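PDB 4CU9: beta-galactosidase from Streptococcus pneumoniae, which hydrolyses terminal beta-galactosides as a full-length enzyme and is represented here by a carbohydrate-binding module that probably recognises sugars. Local coordinates for residues A[16-28]-A[114-126]. Residues are numbered along the deposited sequence; the frame is centred on the assembly and turned at random.
Sequences SNQAFASATNDID and YSNYQAYESGHPF. With EDO (1,2-ethanediol), chain D.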
loop_
_atom_site.group_PDB
_atom_site.type_symbol
_atom_site.label_atom_id
_atom_site.label_comp_id
_atom_site.label_asym_id
_atom_site.label_seq_id
_atom_site.Cartn_x
_atom_site.Cartn_y
_atom_site.Cartn_z
ATOM N N SER A 16 3.017 -3.477 -16.278
ATOM C CA SER A 16 1.898 -2.717 -15.722
ATOM C C SER A 16 2.184 -2.179 -14.301
ATOM O O SER A 16 3.325 -2.194 -13.840
ATOM C CB SER A 16 0.659 -3.620 -15.690
ATOM O OG SER A 16 -0.494 -2.847 -15.397
ATOM N N ASN A 17 1.137 -1.719 -13.602
ATOM C CA ASN A 17 1.310 -1.079 -12.291
ATOM C C ASN A 17 2.089 -1.938 -11.310
ATOM O O ASN A 17 1.954 -3.182 -11.274
ATOM C CB ASN A 17 -0.013 -0.715 -11.641
ATOM C CG ASN A 17 -0.869 0.236 -12.460
ATOM O OD1 ASN A 17 -0.399 1.037 -13.272
ATOM N ND2 ASN A 17 -2.158 0.221 -12.149
ATOM N N GLN A 18 2.917 -1.266 -10.511
ATOM C CA GLN A 18 3.806 -1.932 -9.560
ATOM C C GLN A 18 3.449 -1.591 -8.119
ATOM O O GLN A 18 3.493 -0.417 -7.731
ATOM C CB GLN A 18 5.261 -1.514 -9.828
ATOM C CG GLN A 18 6.249 -2.150 -8.872
ATOM C CD GLN A 18 6.262 -3.681 -8.998
ATOM O OE1 GLN A 18 6.618 -4.206 -10.043
ATOM N NE2 GLN A 18 5.819 -4.384 -7.966
ATOM N N ALA A 19 3.099 -2.623 -7.340
ATOM C CA ALA A 19 2.778 -2.434 -5.958
ATOM C C ALA A 19 4.087 -2.258 -5.217
ATOM O O ALA A 19 5.131 -2.747 -5.653
ATOM C CB ALA A 19 1.999 -3.611 -5.409
ATOM N N PHE A 20 4.044 -1.474 -4.153
ATOM C CA PHE A 20 5.230 -1.261 -3.301
ATOM C C PHE A 20 4.853 -1.137 -1.856
ATOM O O PHE A 20 3.699 -0.734 -1.519
ATOM C CB PHE A 20 6.076 -0.062 -3.770
ATOM C CG PHE A 20 5.403 1.249 -3.530
ATOM C CD1 PHE A 20 4.514 1.746 -4.446
ATOM C CD2 PHE A 20 5.597 1.896 -2.339
ATOM C CE1 PHE A 20 3.863 2.957 -4.182
ATOM C CE2 PHE A 20 4.943 3.079 -2.062
ATOM C CZ PHE A 20 4.075 3.592 -2.985
ATOM N N ALA A 21 5.841 -1.375 -0.986
ATOM C CA ALA A 21 5.687 -1.170 0.439
ATOM C C ALA A 21 6.964 -0.750 1.163
ATOM O O ALA A 21 8.068 -1.085 0.744
ATOM C CB ALA A 21 5.071 -2.393 1.108
ATOM N N SER A 22 6.792 0.018 2.226
ATOM C CA SER A 22 7.912 0.371 3.100
ATOM C C SER A 22 8.571 -0.865 3.732
ATOM O O SER A 22 9.798 -0.872 3.927
ATOM C CB SER A 22 7.469 1.370 4.172
ATOM O OG SER A 22 6.466 0.874 5.025
ATOM N N ALA A 23 7.746 -1.839 4.116
ATOM C CA ALA A 23 8.214 -3.121 4.651
ATOM C C ALA A 23 7.282 -4.263 4.292
ATOM O O ALA A 23 6.099 -4.052 4.146
ATOM C CB ALA A 23 8.334 -3.064 6.159
ATOM N N THR A 24 7.820 -5.488 4.188
ATOM C CA THR A 24 6.997 -6.627 3.852
ATOM C C THR A 24 7.625 -7.862 4.501
ATOM O O THR A 24 8.852 -7.971 4.563
ATOM C CB THR A 24 6.927 -6.858 2.315
ATOM O OG1 THR A 24 6.322 -5.750 1.644
ATOM C CG2 THR A 24 6.192 -8.119 1.938
ATOM N N ASN A 25 6.777 -8.772 4.966
ATOM C CA ASN A 25 7.208 -10.084 5.484
ATOM C C ASN A 25 7.476 -11.058 4.325
ATOM O O ASN A 25 6.750 -12.033 4.118
ATOM C CB ASN A 25 6.142 -10.613 6.421
ATOM C CG ASN A 25 6.452 -11.987 6.956
ATOM O OD1 ASN A 25 7.573 -12.268 7.371
ATOM N ND2 ASN A 25 5.445 -12.830 6.991
ATOM N N ASP A 26 8.490 -10.759 3.536
ATOM C CA ASP A 26 8.873 -11.621 2.408
ATOM C C ASP A 26 10.351 -12.001 2.442
ATOM O O ASP A 26 10.901 -12.413 1.423
ATOM C CB ASP A 26 8.528 -10.964 1.053
ATOM C CG ASP A 26 9.274 -9.662 0.823
ATOM O OD1 ASP A 26 10.123 -9.279 1.674
ATOM O OD2 ASP A 26 9.033 -9.062 -0.242
ATOM N N ILE A 27 10.989 -11.815 3.590
ATOM C CA ILE A 27 12.422 -12.056 3.719
ATOM C C ILE A 27 12.692 -13.504 4.160
ATOM O O ILE A 27 13.567 -14.179 3.621
ATOM C CB ILE A 27 13.027 -11.107 4.773
ATOM C CG1 ILE A 27 12.849 -9.639 4.355
ATOM C CG2 ILE A 27 14.494 -11.421 4.996
ATOM C CD1 ILE A 27 13.253 -9.394 2.920
ATOM N N ASP A 28 11.905 -13.965 5.110
ATOM C CA ASP A 28 12.019 -15.318 5.635
ATOM C C ASP A 28 11.512 -16.256 4.556
ATOM O O ASP A 28 10.418 -16.079 4.056
ATOM C CB ASP A 28 11.186 -15.467 6.896
ATOM C CG ASP A 28 11.429 -16.795 7.613
ATOM O OD1 ASP A 28 11.222 -17.858 7.008
ATOM O OD2 ASP A 28 11.871 -16.762 8.798
ATOM N N TYR A 114 11.380 -2.999 -3.863
ATOM C CA TYR A 114 10.092 -2.318 -3.852
ATOM C C TYR A 114 9.168 -2.814 -2.724
ATOM O O TYR A 114 8.250 -2.110 -2.361
ATOM C CB TYR A 114 9.415 -2.386 -5.219
ATOM C CG TYR A 114 9.158 -3.766 -5.734
ATOM C CD1 TYR A 114 8.056 -4.490 -5.295
ATOM C CD2 TYR A 114 9.996 -4.356 -6.695
ATOM C CE1 TYR A 114 7.769 -5.742 -5.775
ATOM C CE2 TYR A 114 9.702 -5.612 -7.198
ATOM C CZ TYR A 114 8.601 -6.307 -6.721
ATOM O OH TYR A 114 8.288 -7.556 -7.201
ATOM N N SER A 115 9.451 -3.967 -2.139
ATOM C CA SER A 115 8.655 -4.475 -0.993
ATOM C C SER A 115 9.216 -4.080 0.360
ATOM O O SER A 115 8.569 -4.278 1.397
ATOM C CB SER A 115 8.559 -5.993 -1.042
ATOM O OG SER A 115 9.792 -6.568 -0.634
ATOM N N ASN A 116 10.425 -3.526 0.369
ATOM C CA ASN A 116 11.101 -3.204 1.601
ATOM C C ASN A 116 11.995 -1.980 1.414
ATOM O O ASN A 116 13.180 -1.993 1.763
ATOM C CB ASN A 116 11.915 -4.402 2.079
ATOM C CG ASN A 116 11.109 -5.362 2.884
ATOM O OD1 ASN A 116 10.725 -5.058 3.985
ATOM N ND2 ASN A 116 10.833 -6.544 2.329
ATOM N N TYR A 117 11.404 -0.889 0.915
ATOM C CA TYR A 117 12.224 0.258 0.590
ATOM C C TYR A 117 12.818 0.892 1.815
ATOM O O TYR A 117 13.904 1.465 1.724
ATOM C CB TYR A 117 11.528 1.274 -0.308
ATOM C CG TYR A 117 10.409 2.070 0.282
ATOM C CD1 TYR A 117 10.641 3.041 1.269
ATOM C CD2 TYR A 117 9.118 1.866 -0.152
ATOM C CE1 TYR A 117 9.592 3.798 1.800
ATOM C CE2 TYR A 117 8.080 2.604 0.377
ATOM C CZ TYR A 117 8.318 3.571 1.344
ATOM O OH TYR A 117 7.261 4.285 1.856
ATOM N N GLN A 118 12.144 0.800 2.964
ATOM C CA GLN A 118 12.662 1.514 4.135
ATOM C C GLN A 118 13.998 0.973 4.612
ATOM O O GLN A 118 14.930 1.750 4.863
ATOM C CB GLN A 118 11.674 1.548 5.288
ATOM C CG GLN A 118 12.039 2.618 6.280
ATOM C CD GLN A 118 10.848 3.095 7.059
ATOM O OE1 GLN A 118 10.291 2.355 7.851
ATOM N NE2 GLN A 118 10.454 4.318 6.828
ATOM N N ALA A 119 14.093 -0.350 4.703
ATOM C CA ALA A 119 15.286 -1.056 5.194
ATOM C C ALA A 119 16.338 -1.208 4.110
ATOM O O ALA A 119 17.536 -1.111 4.370
ATOM C CB ALA A 119 14.910 -2.430 5.698
ATOM N N TYR A 120 15.888 -1.438 2.888
ATOM C CA TYR A 120 16.805 -1.883 1.860
ATOM C C TYR A 120 17.078 -0.895 0.763
ATOM O O TYR A 120 17.994 -1.097 -0.030
ATOM C CB TYR A 120 16.291 -3.174 1.262
ATOM C CG TYR A 120 16.364 -4.316 2.233
ATOM C CD1 TYR A 120 17.535 -4.586 2.964
ATOM C CD2 TYR A 120 15.273 -5.127 2.434
ATOM C CE1 TYR A 120 17.591 -5.654 3.850
ATOM C CE2 TYR A 120 15.313 -6.175 3.320
ATOM C CZ TYR A 120 16.466 -6.446 4.015
ATOM O OH TYR A 120 16.451 -7.509 4.881
ATOM N N GLU A 121 16.306 0.179 0.721
ATOM C CA GLU A 121 16.534 1.197 -0.262
ATOM C C GLU A 121 16.153 2.577 0.306
ATOM O O GLU A 121 15.406 3.312 -0.328
ATOM C CB GLU A 121 15.783 0.857 -1.534
ATOM C CG GLU A 121 16.437 1.486 -2.754
ATOM C CD GLU A 121 15.987 0.900 -4.073
ATOM O OE1 GLU A 121 15.687 -0.313 -4.122
ATOM O OE2 GLU A 121 15.964 1.655 -5.064
ATOM N N SER A 122 16.718 2.902 1.494
ATOM C CA SER A 122 16.372 4.118 2.233
ATOM C C SER A 122 16.667 5.403 1.471
ATOM O O SER A 122 16.111 6.425 1.784
ATOM C CB SER A 122 17.089 4.174 3.619
ATOM O OG SER A 122 18.477 4.277 3.433
ATOM N N GLY A 123 17.581 5.375 0.514
ATOM C CA GLY A 123 17.821 6.570 -0.312
ATOM C C GLY A 123 16.779 6.855 -1.396
ATOM O O GLY A 123 16.784 7.936 -1.987
ATOM N N HIS A 124 15.860 5.920 -1.629
ATOM C CA HIS A 124 14.808 6.119 -2.623
ATOM C C HIS A 124 13.894 7.293 -2.184
ATOM O O HIS A 124 13.566 7.432 -1.002
ATOM C CB HIS A 124 13.981 4.855 -2.819
ATOM C CG HIS A 124 13.109 4.894 -4.041
ATOM N ND1 HIS A 124 11.872 5.503 -4.075
ATOM C CD2 HIS A 124 13.361 4.488 -5.312
ATOM C CE1 HIS A 124 11.373 5.404 -5.299
ATOM N NE2 HIS A 124 12.263 4.796 -6.066
ATOM N N PRO A 125 13.471 8.139 -3.117
ATOM C CA PRO A 125 12.623 9.294 -2.687
ATOM C C PRO A 125 11.298 8.949 -1.997
ATOM O O PRO A 125 10.759 9.770 -1.286
ATOM C CB PRO A 125 12.436 10.095 -3.984
ATOM C CG PRO A 125 12.747 9.145 -5.080
ATOM C CD PRO A 125 13.773 8.194 -4.551
ATOM N N PHE A 126 10.805 7.715 -2.170
ATOM C CA PHE A 126 9.636 7.235 -1.470
ATOM C C PHE A 126 9.842 7.260 0.041
ATOM O O PHE A 126 8.879 7.413 0.784
ATOM C CB PHE A 126 9.244 5.821 -1.904
ATOM C CG PHE A 126 8.483 5.769 -3.186
ATOM C CD1 PHE A 126 8.401 6.861 -4.054
ATOM C CD2 PHE A 126 7.852 4.617 -3.529
ATOM C CE1 PHE A 126 7.661 6.767 -5.227
ATOM C CE2 PHE A 126 7.146 4.500 -4.703
ATOM C CZ PHE A 126 7.018 5.581 -5.541
HETATM C C1 EDO D . 8.311 6.575 4.650
HETATM O O1 EDO D . 7.437 5.567 4.099
HETATM C C2 EDO D . 8.074 8.003 4.140
HETATM O O2 EDO D . 6.930 8.565 4.778
HETATM O O HOH W 1 11.790 -2.127 5.046
HETATM O O HOH W 2 7.629 0.407 7.292
#
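Phe20 lays one face of its ring under Phe126, whose CE2 stands 3.5 Å above the plane over the ring centre; with the planes at 49°, the pair is oblique. CG of Phe20 lies between its backbone N and carbonyl carbon (chi1 70°), a rotation that also brings the ring edge to the edge of Tyr117, CD2 to CE2. Tyr117 is sandwiched: CA of Ser22 makes a CH-pi contact on one face, 3.6 Å from the centroid, and CB of Phe126 sits over the other. At the strand's start, Gln18 bends so that NE2 lies 3.2 Å above the Tyr114 ring, toward its rim, while donating to Ala19 O and to Asp36, which also takes the Tyr114 hydroxyl.

Beyond this aromatic patch the contact turns polar. Ala21 N donates to Tyr114 O, and Ser22 O accepts from Gln118 N at 3.0 Å in the first turn of helix 117-120 as well as from a water. The Asn116 amide is turned back against Thr24: OD1 receives Thr24 N from 48° above the carbonyl plane, and ND2 gives a weak bond to Thr24 O. Thr24 OG1 reaches a lone pair of Ser115 O at 2.7 Å and has Trp49 as a second partner. The Ser115 hydroxyl donates to the syn lone pair of Asp26 OD2 at 2.6 Å. Side-chain and backbone bonds thus fasten an irregular loop and its short helix to the end of edge strand 18-21 and, mostly, to the loop that follows it; the strand pairs antiparallel with 61-70, as part of the beta-sandwich characteristic of galactose-binding-like carbohydrate-binding modules.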